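Local coordinates for hypothetical membrane protein (Corynebacterium glutamicum, PDB 6JS9) that binds heme through its N-terminal domain and probably passes it on within the heme-uptake machinery of corynebacteria, at residues A[92-97]-A[134-139]. Sequence-based numbering, arbitrary orientation.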
ATOM      1  N   ILE A  92       5.561  -4.207   0.130  1.00 30.29           N
ATOM      2  CA  ILE A  92       4.445  -3.992  -0.779  1.00 32.23           C
ATOM      3  C   ILE A  92       4.612  -4.901  -1.991  1.00 38.14           C
ATOM      4  O   ILE A  92       5.704  -4.994  -2.571  1.00 29.85           O
ATOM      5  CB  ILE A  92       4.380  -2.505  -1.168  1.00 36.27           C
ATOM      6  CG1 ILE A  92       4.016  -1.669   0.071  1.00 31.81           C
ATOM      7  CG2 ILE A  92       3.420  -2.264  -2.330  1.00 29.57           C
ATOM      8  CD1 ILE A  92       4.954  -0.520   0.330  1.00 34.60           C
ATOM      9  N   LYS A  93       3.533  -5.601  -2.356  1.00 38.44           N
ATOM     10  CA  LYS A  93       3.490  -6.503  -3.499  1.00 39.40           C
ATOM     11  C   LYS A  93       2.229  -6.236  -4.301  1.00 36.04           C
ATOM     12  O   LYS A  93       1.187  -5.891  -3.751  1.00 33.57           O
ATOM     13  CB  LYS A  93       3.487  -7.980  -3.067  1.00 36.74           C
ATOM     14  CG  LYS A  93       4.637  -8.357  -2.179  1.00 45.12           C
ATOM     15  CD  LYS A  93       4.455  -9.729  -1.577  1.00 45.60           C
ATOM     16  CE  LYS A  93       5.441  -9.894  -0.429  1.00 51.92           C
ATOM     17  NZ  LYS A  93       5.546 -11.298   0.066  1.00 57.73           N
ATOM     18  N   MET A  94       2.315  -6.418  -5.606  1.00 35.10           N
ATOM     19  CA  MET A  94       1.131  -6.375  -6.451  1.00 34.61           C
ATOM     20  C   MET A  94       0.978  -7.732  -7.122  1.00 36.61           C
ATOM     21  O   MET A  94       1.905  -8.204  -7.791  1.00 30.57           O
ATOM     22  CB  MET A  94       1.232  -5.250  -7.478  1.00 38.95           C
ATOM     23  CG  MET A  94      -0.105  -4.790  -7.977  1.00 36.46           C
ATOM     24  SD  MET A  94       0.003  -3.142  -8.682  1.00 42.32           S
ATOM     25  CE  MET A  94      -1.652  -3.000  -9.342  1.00 39.98           C
ATOM     26  N   VAL A  95      -0.168  -8.374  -6.901  1.00 35.18           N
ATOM     27  CA  VAL A  95      -0.475  -9.693  -7.455  1.00 33.78           C
ATOM     28  C   VAL A  95      -1.495  -9.496  -8.571  1.00 39.70           C
ATOM     29  O   VAL A  95      -2.623  -9.043  -8.317  1.00 30.98           O
ATOM     30  CB  VAL A  95      -1.012 -10.655  -6.383  1.00 34.78           C
ATOM     31  CG1 VAL A  95      -1.185 -12.072  -6.963  1.00 31.38           C
ATOM     32  CG2 VAL A  95      -0.095 -10.685  -5.167  1.00 30.20           C
ATOM     33  N   PHE A  96      -1.111  -9.846  -9.803  1.00 31.82           N
ATOM     34  CA  PHE A  96      -1.926  -9.566 -10.980  1.00 33.97           C
ATOM     35  C   PHE A  96      -2.713 -10.796 -11.418  1.00 33.57           C
ATOM     36  O   PHE A  96      -2.204 -11.922 -11.403  1.00 33.58           O
ATOM     37  CB  PHE A  96      -1.066  -9.091 -12.152  1.00 33.11           C
ATOM     38  CG  PHE A  96      -0.288  -7.841 -11.874  1.00 35.31           C
ATOM     39  CD1 PHE A  96       0.949  -7.906 -11.249  1.00 37.20           C
ATOM     40  CD2 PHE A  96      -0.773  -6.607 -12.273  1.00 32.86           C
ATOM     41  CE1 PHE A  96       1.680  -6.764 -11.010  1.00 36.44           C
ATOM     42  CE2 PHE A  96      -0.050  -5.462 -12.036  1.00 32.63           C
ATOM     43  CZ  PHE A  96       1.183  -5.540 -11.409  1.00 33.70           C
ATOM     44  N   ASN A  97      -3.958 -10.561 -11.843  1.00 33.87           N
ATOM     45  CA  ASN A  97      -4.814 -11.580 -12.460  1.00 34.96           C
ATOM     46  C   ASN A  97      -5.594 -10.875 -13.581  1.00 46.05           C
ATOM     47  O   ASN A  97      -6.747 -10.464 -13.412  1.00 38.05           O
ATOM     48  CB  ASN A  97      -5.727 -12.229 -11.418  1.00 34.93           C
ATOM     49  CG  ASN A  97      -6.813 -13.077 -12.030  1.00 36.28           C
ATOM     50  OD1 ASN A  97      -6.737 -13.469 -13.196  1.00 40.09           O
ATOM     51  ND2 ASN A  97      -7.843 -13.362 -11.244  1.00 39.18           N
ATOM     52  N   VAL A 134      -7.744  -4.234  -6.716  1.00 30.81           N
ATOM     53  CA  VAL A 134      -7.516  -3.246  -7.766  1.00 32.90           C
ATOM     54  C   VAL A 134      -8.258  -3.676  -9.022  1.00 39.26           C
ATOM     55  O   VAL A 134      -8.170  -4.840  -9.434  1.00 32.88           O
ATOM     56  CB  VAL A 134      -6.019  -3.073  -8.080  1.00 37.12           C
ATOM     57  CG1 VAL A 134      -5.808  -1.864  -9.002  1.00 40.87           C
ATOM     58  CG2 VAL A 134      -5.208  -2.962  -6.803  1.00 29.71           C
ATOM     59  N   SER A 135      -8.958  -2.736  -9.643  1.00 37.48           N
ATOM     60  CA  SER A 135      -9.575  -2.943 -10.946  1.00 43.92           C
ATOM     61  C   SER A 135      -8.742  -2.158 -11.950  1.00 44.71           C
ATOM     62  O   SER A 135      -8.839  -0.930 -12.031  1.00 35.47           O
ATOM     63  CB  SER A 135     -11.036  -2.507 -10.939  1.00 44.29           C
ATOM     64  OG  SER A 135     -11.734  -3.145  -9.881  1.00 42.02           O
ATOM     65  N   LEU A 136      -7.907  -2.873 -12.696  1.00 43.57           N
ATOM     66  CA  LEU A 136      -6.957  -2.243 -13.602  1.00 40.96           C
ATOM     67  C   LEU A 136      -7.650  -1.730 -14.856  1.00 38.15           C
ATOM     68  O   LEU A 136      -8.567  -2.370 -15.376  1.00 39.14           O
ATOM     69  CB  LEU A 136      -5.866  -3.240 -13.990  1.00 38.11           C
ATOM     70  CG  LEU A 136      -4.963  -3.680 -12.840  1.00 35.73           C
ATOM     71  CD1 LEU A 136      -4.161  -4.898 -13.253  1.00 37.28           C
ATOM     72  CD2 LEU A 136      -4.044  -2.551 -12.425  1.00 36.20           C
ATOM     73  N   ASN A 137      -7.186  -0.571 -15.349  1.00 38.10           N
ATOM     74  CA  ASN A 137      -7.690  -0.021 -16.611  1.00 43.31           C
ATOM     75  C   ASN A 137      -7.430  -0.958 -17.793  1.00 46.39           C
ATOM     76  O   ASN A 137      -8.260  -1.058 -18.705  1.00 42.74           O
ATOM     77  CB  ASN A 137      -7.054   1.347 -16.890  1.00 46.05           C
ATOM     78  CG  ASN A 137      -7.425   2.401 -15.856  1.00 54.64           C
ATOM     79  OD1 ASN A 137      -8.409   2.256 -15.123  1.00 51.83           O
ATOM     80  ND2 ASN A 137      -6.643   3.483 -15.805  1.00 50.30           N
ATOM     81  N   SER A 138      -6.273  -1.623 -17.817  1.00 51.89           N
ATOM     82  CA  SER A 138      -5.926  -2.570 -18.873  1.00 48.79           C
ATOM     83  C   SER A 138      -5.486  -3.892 -18.260  1.00 44.14           C
ATOM     84  O   SER A 138      -5.001  -3.941 -17.127  1.00 38.50           O
ATOM     85  CB  SER A 138      -4.799  -2.039 -19.783  1.00 51.81           C
ATOM     86  OG  SER A 138      -5.142  -0.795 -20.373  1.00 54.44           O
ATOM     87  N   ALA A 139      -5.652  -4.970 -19.022  1.00 42.03           N
ATOM     88  CA  ALA A 139      -5.223  -6.275 -18.542  1.00 43.38           C
ATOM     89  C   ALA A 139      -3.707  -6.311 -18.430  1.00 45.01           C
ATOM     90  O   ALA A 139      -2.996  -5.879 -19.339  1.00 46.84           O
ATOM     91  CB  ALA A 139      -5.702  -7.387 -19.475  1.00 47.25           C
TER
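Segments 92-97 and 134-136, parts of strands 82-97 and 129-136, have axes 9.3 Å apart at closest approach and N-to-C directions 53° apart, too wide a spacing for backbone pairing, so the two are joined through side chains. Met94, Val134 and Leu136 all start toward the opposing strand. The reach of Met94 follows from its torsions: CG lies anti to the backbone N (chi1 -156°) and the chain stays extended beyond it, which carries the terminal methyl across the gap. There Met94 CE lies 3.9 Å from Leu136 CD2 and 4.3 Å from Val134 CG1, and the Met94 and Leu136 side chains run past each other in opposite directions. The second methyl of Leu136 serves Phe96: Leu136 CD1 stands 3.9 Å from Phe96 CD2, near the ring plane, so the leucine abuts an edge and not a face, the two side chains crossing at roughly a right angle. All these contacts are apolar and buried. Leu149 of strand 146-155 touches both Met94 and Phe96, while Leu103 of strand 100-110 touches Met94 and Val134. The backbone of Met94 is hydrogen-bonded to that of Val66 on strand 63-79. Such packing between two strands that are not paired with each other but share strand 100-110 as a neighbour is characteristic of the apolar interior of an antiparallel beta domain, here the N-terminal domain of HtaA, away from its heme pocket.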